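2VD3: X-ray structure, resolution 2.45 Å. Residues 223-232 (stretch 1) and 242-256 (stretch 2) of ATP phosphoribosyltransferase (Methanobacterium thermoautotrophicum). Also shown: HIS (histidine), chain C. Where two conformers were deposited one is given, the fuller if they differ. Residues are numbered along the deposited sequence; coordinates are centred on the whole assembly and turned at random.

Stretch 1 (223-232) IDRKNLDRVR
Stretch 2 (242-256) TVSEVLSDNGVVAVH

The helix that follows the strand of stretch 1 runs almost exactly parallel to a strand of stretch 2: the axes of helix 228-232 and strand 252-256 differ by 2° in N-to-C direction and approach to 10.5 Å. Yet the strand residues that lead into this helix pair with the same strand in antiparallel sense, so the chain of stretch 1 reverses within a few residues and passes back over its partner.

Stretch 2 is itself a hairpin, with T242 paired to H256 and S244 to A254 through reciprocal backbone hydrogen bonds of 2.7 to 2.8 Å between N and O. Stretch 1 adds to it beside V253. I223 (phi/psi -131/142) and V253 (-112/164) form the hydrogen-bonded pair, CA to CA 5.4 Å: I223 N donates to V253 O at 2.9 Å and V253 N to I223 O at 2.8 Å. I223 O also receives a CA-H contact from V252 CA at 3.4 Å. D224 (-70/136) and V252 (-97/136) form the next, non-hydrogen-bonded pair, CA to CA 4.2 Å. The ladder is extended by R225 N, which donates to G251 O at 2.8 Å.

Beyond D224 the chain turns, R225 and K226 having phi/psi of -53/-32 and -60/-23. Backbone bonds from N227 N to D224 O (2.9 Å) and from L228 N to R225 O (3.1 Å) tighten the turn and lead into the helix.

The reversal encloses an apolar cluster on the sheet face carrying I223 and V253. I223 (chi1 t, chi2 p) places CG2 3.4 Å from V253 CG2 and 3.8 Å from V255 CG2. From the helix, L228 (chi1 t, chi2 p) points toward the strands and inserts CD1 among three valines, 3.7 Å from V253 CG2, 3.8 Å from V255 CG2 and 4.0 Å from V243 CG2. One turn later V231 (t) brings CG1 to 4.0 Å from V255 CG1. V243 and V255 are both t, whereas V253 is m.

Polar side chains add to the contact, R225 beside V253 and D224 away from the apolar cluster. The extended R225 side chain (chi1 to chi3 all t) reaches E245 (chi1 t, chi2 p), where NH2 and OE2 lie 3.5 Å apart in a salt bridge whose hydrogen bond is weak; V253 CG1 lies over one guanidinium face, 4.1 Å from R225 NH2. On the other sheet face, D224 (m) has OD1 2.8 Å from N250 ND2 and 3.6 Å from V252 CG2. Together the stretches bury 536 Å².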

# COMPACT_ATOMS: atom_id res chain seq x y z
N ILE A 223 -53.03 3.83 2.81
CA ILE A 223 -54.10 3.91 1.82
C ILE A 223 -55.43 4.25 2.47
O ILE A 223 -55.73 3.78 3.57
CB ILE A 223 -54.21 2.60 0.96
CG1 ILE A 223 -55.13 2.79 -0.24
CG2 ILE A 223 -54.69 1.43 1.79
CD1 ILE A 223 -54.57 3.64 -1.34
N ASP A 224 -56.22 5.07 1.79
CA ASP A 224 -57.60 5.32 2.20
C ASP A 224 -58.40 4.04 1.92
O ASP A 224 -58.24 3.42 0.86
CB ASP A 224 -58.19 6.53 1.47
CG ASP A 224 -57.40 7.81 1.74
OD1 ASP A 224 -57.84 8.62 2.58
OD2 ASP A 224 -56.32 8.00 1.12
N ARG A 225 -59.23 3.66 2.88
CA ARG A 225 -59.98 2.40 2.87
C ARG A 225 -60.80 2.15 1.59
O ARG A 225 -60.98 1.00 1.18
CB ARG A 225 -60.90 2.33 4.08
CG ARG A 225 -61.28 0.94 4.52
CD ARG A 225 -61.54 0.92 6.00
NE ARG A 225 -61.51 -0.44 6.52
CZ ARG A 225 -61.27 -0.75 7.80
NH1 ARG A 225 -61.26 -2.02 8.18
NH2 ARG A 225 -61.05 0.21 8.69
N LYS A 226 -61.30 3.22 0.97
CA LYS A 226 -62.07 3.13 -0.27
C LYS A 226 -61.27 2.49 -1.41
O LYS A 226 -61.85 1.94 -2.36
CB LYS A 226 -62.59 4.51 -0.69
CG LYS A 226 -61.51 5.59 -0.81
CD LYS A 226 -62.11 6.97 -0.98
CE LYS A 226 -61.03 8.04 -0.91
NZ LYS A 226 -61.61 9.41 -0.87
N ASN A 227 -59.95 2.54 -1.31
CA ASN A 227 -59.05 1.98 -2.31
C ASN A 227 -58.29 0.72 -1.87
O ASN A 227 -57.49 0.19 -2.62
CB ASN A 227 -58.08 3.06 -2.80
CG ASN A 227 -58.78 4.19 -3.52
OD1 ASN A 227 -59.61 3.96 -4.40
ND2 ASN A 227 -58.46 5.43 -3.14
N LEU A 228 -58.57 0.25 -0.65
CA LEU A 228 -57.92 -0.94 -0.09
C LEU A 228 -58.03 -2.19 -0.99
O LEU A 228 -57.15 -3.05 -0.95
CB LEU A 228 -58.47 -1.25 1.32
CG LEU A 228 -58.01 -2.52 2.07
CD1 LEU A 228 -56.50 -2.52 2.34
CD2 LEU A 228 -58.80 -2.72 3.37
N ASP A 229 -59.09 -2.28 -1.79
CA ASP A 229 -59.30 -3.43 -2.66
C ASP A 229 -58.27 -3.54 -3.80
O ASP A 229 -57.71 -4.61 -4.03
CB ASP A 229 -60.73 -3.44 -3.22
CG ASP A 229 -61.13 -2.12 -3.85
OD1 ASP A 229 -60.55 -1.07 -3.49
OD2 ASP A 229 -62.05 -2.13 -4.70
N ARG A 230 -58.02 -2.43 -4.50
CA ARG A 230 -57.06 -2.43 -5.61
C ARG A 230 -55.62 -2.68 -5.13
O ARG A 230 -54.79 -3.19 -5.89
CB ARG A 230 -57.16 -1.15 -6.43
CG ARG A 230 -58.39 -1.11 -7.34
CD ARG A 230 -58.46 0.16 -8.18
NE ARG A 230 -58.55 1.37 -7.37
CZ ARG A 230 -58.83 2.59 -7.84
NH1 ARG A 230 -58.88 3.62 -7.02
NH2 ARG A 230 -59.06 2.77 -9.14
N VAL A 231 -55.35 -2.34 -3.87
CA VAL A 231 -54.05 -2.59 -3.25
C VAL A 231 -53.82 -4.09 -2.96
O VAL A 231 -52.68 -4.55 -3.00
CB VAL A 231 -53.85 -1.74 -1.97
CG1 VAL A 231 -52.50 -2.02 -1.32
CG2 VAL A 231 -53.99 -0.25 -2.28
N ARG A 232 -54.90 -4.82 -2.68
CA ARG A 232 -54.86 -6.29 -2.52
C ARG A 232 -54.30 -6.94 -3.77
O ARG A 232 -53.35 -7.72 -3.69
CB ARG A 232 -56.26 -6.87 -2.28
CG ARG A 232 -56.92 -6.52 -0.98
CD ARG A 232 -58.34 -7.08 -0.93
N THR A 242 -50.63 -7.45 4.81
CA THR A 242 -51.00 -7.20 6.20
C THR A 242 -51.57 -5.80 6.29
O THR A 242 -50.94 -4.83 5.83
CB THR A 242 -49.78 -7.37 7.15
OG1 THR A 242 -49.20 -8.67 6.99
CG2 THR A 242 -50.20 -7.20 8.60
N VAL A 243 -52.76 -5.70 6.88
CA VAL A 243 -53.53 -4.46 6.93
C VAL A 243 -53.77 -4.00 8.37
O VAL A 243 -54.29 -4.76 9.19
CB VAL A 243 -54.88 -4.63 6.18
CG1 VAL A 243 -55.69 -3.33 6.18
CG2 VAL A 243 -54.63 -5.10 4.76
N SER A 244 -53.41 -2.75 8.67
CA SER A 244 -53.51 -2.22 10.02
C SER A 244 -54.13 -0.82 10.06
O SER A 244 -54.11 -0.10 9.06
CB SER A 244 -52.14 -2.21 10.69
OG SER A 244 -51.64 -3.52 10.86
N GLU A 245 -54.70 -0.45 11.20
CA GLU A 245 -55.42 0.81 11.33
C GLU A 245 -54.44 1.97 11.42
O GLU A 245 -53.35 1.84 11.99
CB GLU A 245 -56.34 0.78 12.57
CG GLU A 245 -57.39 1.89 12.64
CD GLU A 245 -58.63 1.61 11.79
OE1 GLU A 245 -59.44 2.55 11.58
OE2 GLU A 245 -58.82 0.46 11.33
N VAL A 246 -54.84 3.11 10.86
CA VAL A 246 -54.09 4.36 10.96
C VAL A 246 -54.98 5.40 11.63
O VAL A 246 -56.13 5.58 11.23
CB VAL A 246 -53.60 4.85 9.58
CG1 VAL A 246 -53.03 6.27 9.66
CG2 VAL A 246 -52.57 3.90 9.00
N LEU A 247 -54.46 6.07 12.66
CA LEU A 247 -55.22 7.09 13.38
C LEU A 247 -55.15 8.46 12.68
O LEU A 247 -54.28 9.28 12.99
CB LEU A 247 -54.77 7.20 14.84
CG LEU A 247 -54.95 5.97 15.74
CD1 LEU A 247 -54.52 6.31 17.17
CD2 LEU A 247 -56.38 5.43 15.73
N SER A 248 -56.07 8.68 11.75
CA SER A 248 -56.15 9.93 10.99
C SER A 248 -57.59 10.39 10.81
O SER A 248 -58.52 9.83 11.41
CB SER A 248 -55.48 9.76 9.62
OG SER A 248 -56.29 8.98 8.76
N ASP A 249 -57.77 11.41 9.96
CA ASP A 249 -59.08 12.01 9.67
C ASP A 249 -59.98 11.12 8.83
O ASP A 249 -61.20 11.06 9.05
CB ASP A 249 -58.89 13.35 8.97
CG ASP A 249 -57.93 14.26 9.70
OD1 ASP A 249 -57.94 14.26 10.95
OD2 ASP A 249 -57.16 14.98 9.03
N ASN A 250 -59.39 10.44 7.85
CA ASN A 250 -60.10 9.48 7.01
C ASN A 250 -59.94 8.07 7.57
O ASN A 250 -59.11 7.83 8.45
CB ASN A 250 -59.56 9.54 5.57
CG ASN A 250 -60.60 9.12 4.52
OD1 ASN A 250 -61.65 9.76 4.37
ND2 ASN A 250 -60.30 8.06 3.78
N GLY A 251 -60.75 7.14 7.07
CA GLY A 251 -60.54 5.72 7.33
C GLY A 251 -59.33 5.25 6.53
O GLY A 251 -59.47 4.66 5.46
N VAL A 252 -58.15 5.55 7.04
CA VAL A 252 -56.90 5.16 6.39
C VAL A 252 -56.40 3.88 7.03
O VAL A 252 -56.42 3.74 8.25
CB VAL A 252 -55.83 6.27 6.48
CG1 VAL A 252 -54.45 5.75 6.07
CG2 VAL A 252 -56.21 7.45 5.62
N VAL A 253 -55.96 2.94 6.19
CA VAL A 253 -55.25 1.76 6.68
C VAL A 253 -53.78 1.79 6.24
O VAL A 253 -53.41 2.57 5.36
CB VAL A 253 -55.94 0.42 6.27
CG1 VAL A 253 -57.34 0.33 6.86
CG2 VAL A 253 -55.98 0.25 4.76
N ALA A 254 -52.97 0.96 6.88
CA ALA A 254 -51.58 0.76 6.49
C ALA A 254 -51.45 -0.66 5.96
O ALA A 254 -51.97 -1.60 6.57
CB ALA A 254 -50.65 0.97 7.66
N VAL A 255 -50.80 -0.82 4.82
CA VAL A 255 -50.70 -2.12 4.17
C VAL A 255 -49.23 -2.48 3.99
O VAL A 255 -48.46 -1.69 3.44
CB VAL A 255 -51.40 -2.13 2.80
CG1 VAL A 255 -51.34 -3.51 2.17
CG2 VAL A 255 -52.84 -1.67 2.92
N HIS A 256 -48.84 -3.66 4.48
CA HIS A 256 -47.47 -4.16 4.31
C HIS A 256 -47.44 -5.50 3.55
O HIS A 256 -48.27 -6.37 3.82
CB HIS A 256 -46.76 -4.33 5.67
CG HIS A 256 -47.13 -3.29 6.70
ND1 HIS A 256 -47.28 -3.60 8.03
CD2 HIS A 256 -47.36 -1.96 6.59
CE1 HIS A 256 -47.59 -2.51 8.70
NE2 HIS A 256 -47.65 -1.50 7.85
N HIS C . -48.39 -10.53 5.31
CA HIS C . -47.30 -10.01 4.42
C HIS C . -46.90 -11.04 3.37
O HIS C . -46.18 -10.72 2.42
CB HIS C . -46.07 -9.61 5.24
CG HIS C . -45.55 -10.70 6.13
ND1 HIS C . -45.59 -10.62 7.50
CD2 HIS C . -44.99 -11.90 5.83
CE1 HIS C . -45.07 -11.72 8.02
NE2 HIS C . -44.71 -12.51 7.03
OXT HIS C . -47.28 -12.21 3.45